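Side-chain contact in CRISPR-associated protein, Cse2 family (Thermobifida fusca, PDB 4H79), which probably binds nucleic acid as the CasB (Cse2) subunit of Cascade, the CRISPR-associated complex: residues Val21-Arg26 with Asp66-Ala71. Sequence-based numbering, arbitrary orientation.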
# COMPACT_ATOMS: atom_id res chain seq x y z
N VAL A 21 7.51 7.05 -0.21
CA VAL A 21 7.24 5.63 -0.42
C VAL A 21 7.31 5.30 -1.91
O VAL A 21 7.83 4.27 -2.30
CB VAL A 21 5.85 5.25 0.14
CG1 VAL A 21 5.38 3.86 -0.37
CG2 VAL A 21 5.88 5.31 1.66
N ASP A 22 6.78 6.18 -2.76
CA ASP A 22 6.87 5.98 -4.20
C ASP A 22 8.36 5.82 -4.65
O ASP A 22 8.68 4.94 -5.47
CB ASP A 22 6.27 7.20 -4.93
CG ASP A 22 6.54 7.17 -6.41
OD1 ASP A 22 6.24 6.18 -7.13
OD2 ASP A 22 7.11 8.15 -6.87
N GLN A 23 9.24 6.73 -4.19
CA GLN A 23 10.65 6.73 -4.57
C GLN A 23 11.33 5.45 -3.99
O GLN A 23 12.08 4.76 -4.69
CB GLN A 23 11.31 8.06 -4.07
CG GLN A 23 12.76 8.28 -4.47
CD GLN A 23 13.00 8.04 -5.96
OE1 GLN A 23 12.26 8.56 -6.84
NE2 GLN A 23 14.02 7.24 -6.27
N ARG A 24 11.04 5.10 -2.74
CA ARG A 24 11.68 3.94 -2.13
C ARG A 24 11.22 2.61 -2.83
O ARG A 24 12.03 1.73 -3.09
CB ARG A 24 11.36 3.89 -0.63
CG ARG A 24 12.11 2.74 0.07
CD ARG A 24 13.61 3.10 0.22
NE ARG A 24 14.32 1.93 0.77
CZ ARG A 24 15.11 1.13 0.08
NH1 ARG A 24 15.37 1.39 -1.19
NH2 ARG A 24 15.66 0.07 0.66
N VAL A 25 9.91 2.45 -3.07
CA VAL A 25 9.39 1.22 -3.72
C VAL A 25 9.95 1.17 -5.16
O VAL A 25 10.32 0.08 -5.64
CB VAL A 25 7.85 1.25 -3.78
CG1 VAL A 25 7.31 0.20 -4.71
CG2 VAL A 25 7.24 1.13 -2.38
N ARG A 26 10.05 2.32 -5.86
CA ARG A 26 10.60 2.29 -7.24
C ARG A 26 12.04 1.73 -7.21
O ARG A 26 12.43 0.98 -8.13
CB ARG A 26 10.67 3.68 -7.91
CG ARG A 26 9.32 4.22 -8.36
CD ARG A 26 9.58 5.65 -8.90
NE ARG A 26 8.38 6.33 -9.31
CZ ARG A 26 8.05 6.49 -10.59
NH1 ARG A 26 8.84 5.97 -11.51
NH2 ARG A 26 6.94 7.16 -10.95
N ASP A 66 14.75 5.95 5.41
CA ASP A 66 16.07 6.62 5.53
C ASP A 66 15.85 8.11 5.68
O ASP A 66 14.70 8.59 5.73
CB ASP A 66 16.99 6.29 4.34
CG ASP A 66 16.39 6.72 2.99
OD1 ASP A 66 16.16 5.85 2.15
OD2 ASP A 66 16.11 7.91 2.77
N ASP A 67 16.95 8.86 5.69
CA ASP A 67 16.89 10.30 6.09
C ASP A 67 16.02 11.10 5.11
O ASP A 67 15.49 12.16 5.49
CB ASP A 67 18.31 10.90 6.18
CG ASP A 67 19.19 10.52 4.99
OD1 ASP A 67 19.36 9.31 4.67
OD2 ASP A 67 19.72 11.44 4.37
N ARG A 68 15.83 10.59 3.89
CA ARG A 68 15.01 11.32 2.90
C ARG A 68 13.57 11.44 3.38
O ARG A 68 12.91 12.43 3.10
CB ARG A 68 15.06 10.65 1.51
CG ARG A 68 16.45 10.75 0.85
CD ARG A 68 16.47 9.96 -0.45
NE ARG A 68 16.19 8.55 -0.16
CZ ARG A 68 15.92 7.61 -1.07
NH1 ARG A 68 15.89 7.91 -2.36
NH2 ARG A 68 15.68 6.35 -0.71
N PHE A 69 13.10 10.43 4.11
CA PHE A 69 11.73 10.42 4.68
C PHE A 69 11.53 11.52 5.72
O PHE A 69 10.46 12.20 5.74
CB PHE A 69 11.44 9.02 5.29
CG PHE A 69 10.10 8.91 5.99
CD1 PHE A 69 8.90 8.72 5.28
CD2 PHE A 69 10.05 8.94 7.35
CE1 PHE A 69 7.69 8.60 5.96
CE2 PHE A 69 8.85 8.82 8.04
CZ PHE A 69 7.66 8.66 7.35
N TYR A 70 12.54 11.72 6.59
CA TYR A 70 12.46 12.70 7.70
C TYR A 70 12.78 14.12 7.24
O TYR A 70 12.29 15.08 7.82
CB TYR A 70 13.38 12.31 8.88
CG TYR A 70 13.02 10.92 9.41
CD1 TYR A 70 11.94 10.77 10.28
CD2 TYR A 70 13.72 9.77 8.99
CE1 TYR A 70 11.59 9.52 10.75
CE2 TYR A 70 13.36 8.51 9.47
CZ TYR A 70 12.27 8.42 10.35
OH TYR A 70 11.84 7.23 10.87
N ALA A 71 13.60 14.23 6.19
CA ALA A 71 14.23 15.53 5.84
C ALA A 71 13.22 16.57 5.31
O ALA A 71 13.44 17.76 5.45
CB ALA A 71 15.36 15.34 4.85
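The N-terminal end of the short helix 67-71 meets the solvent-facing side of helix 16-33 here, where the guanidinium of Arg68 reaches Gln23 and Arg24. The touch is loose and lies at the surface of this all-helical protein. Arg68 NH1 comes within 3.8 Å of Gln23 CG, and Arg68 NH2 lies 4.0 Å from Arg24 CD. Gln23 and Arg24 each cross the Arg68 side chain at about a right angle. The two guanidinium planes of Arg24 and Arg68 are turned 51° apart.

Asp66 is the N-cap of helix 67-71. Asp66 OD2 accepts from Arg68 N through its anti lone pair, at 2.9 Å. The same carboxylate is gripped side-on by Arg68 in a salt bridge. Arg68 NE gives a nearly straight bond to Asp66 OD2 at 3.0 Å, and Arg68 NH2 bonds Asp66 OD1 at 2.9 Å. The bend at chi3 of Arg68 (-61°) turns the guanidinium back onto Asp66, and the paired bonds fix its rotation, with Asp66 at its edge and in its plane. Glu27, one turn on from Gln23, takes Arg68 NH1 in a salt bridge that ties the two helices together. The same oxygen, OE2, accepts from Gln23 NE2.

Asp66 OD1 lies well out of the guanidinium plane of Arg24, 4.5 Å from Arg24 NE, so any attraction is probably one of charge only. Arg24 NH2 bonds the carbonyl oxygen of Leu63. Deeper in, the ring of Phe69 packs edge-to-face with Phe20 and meets Trp16.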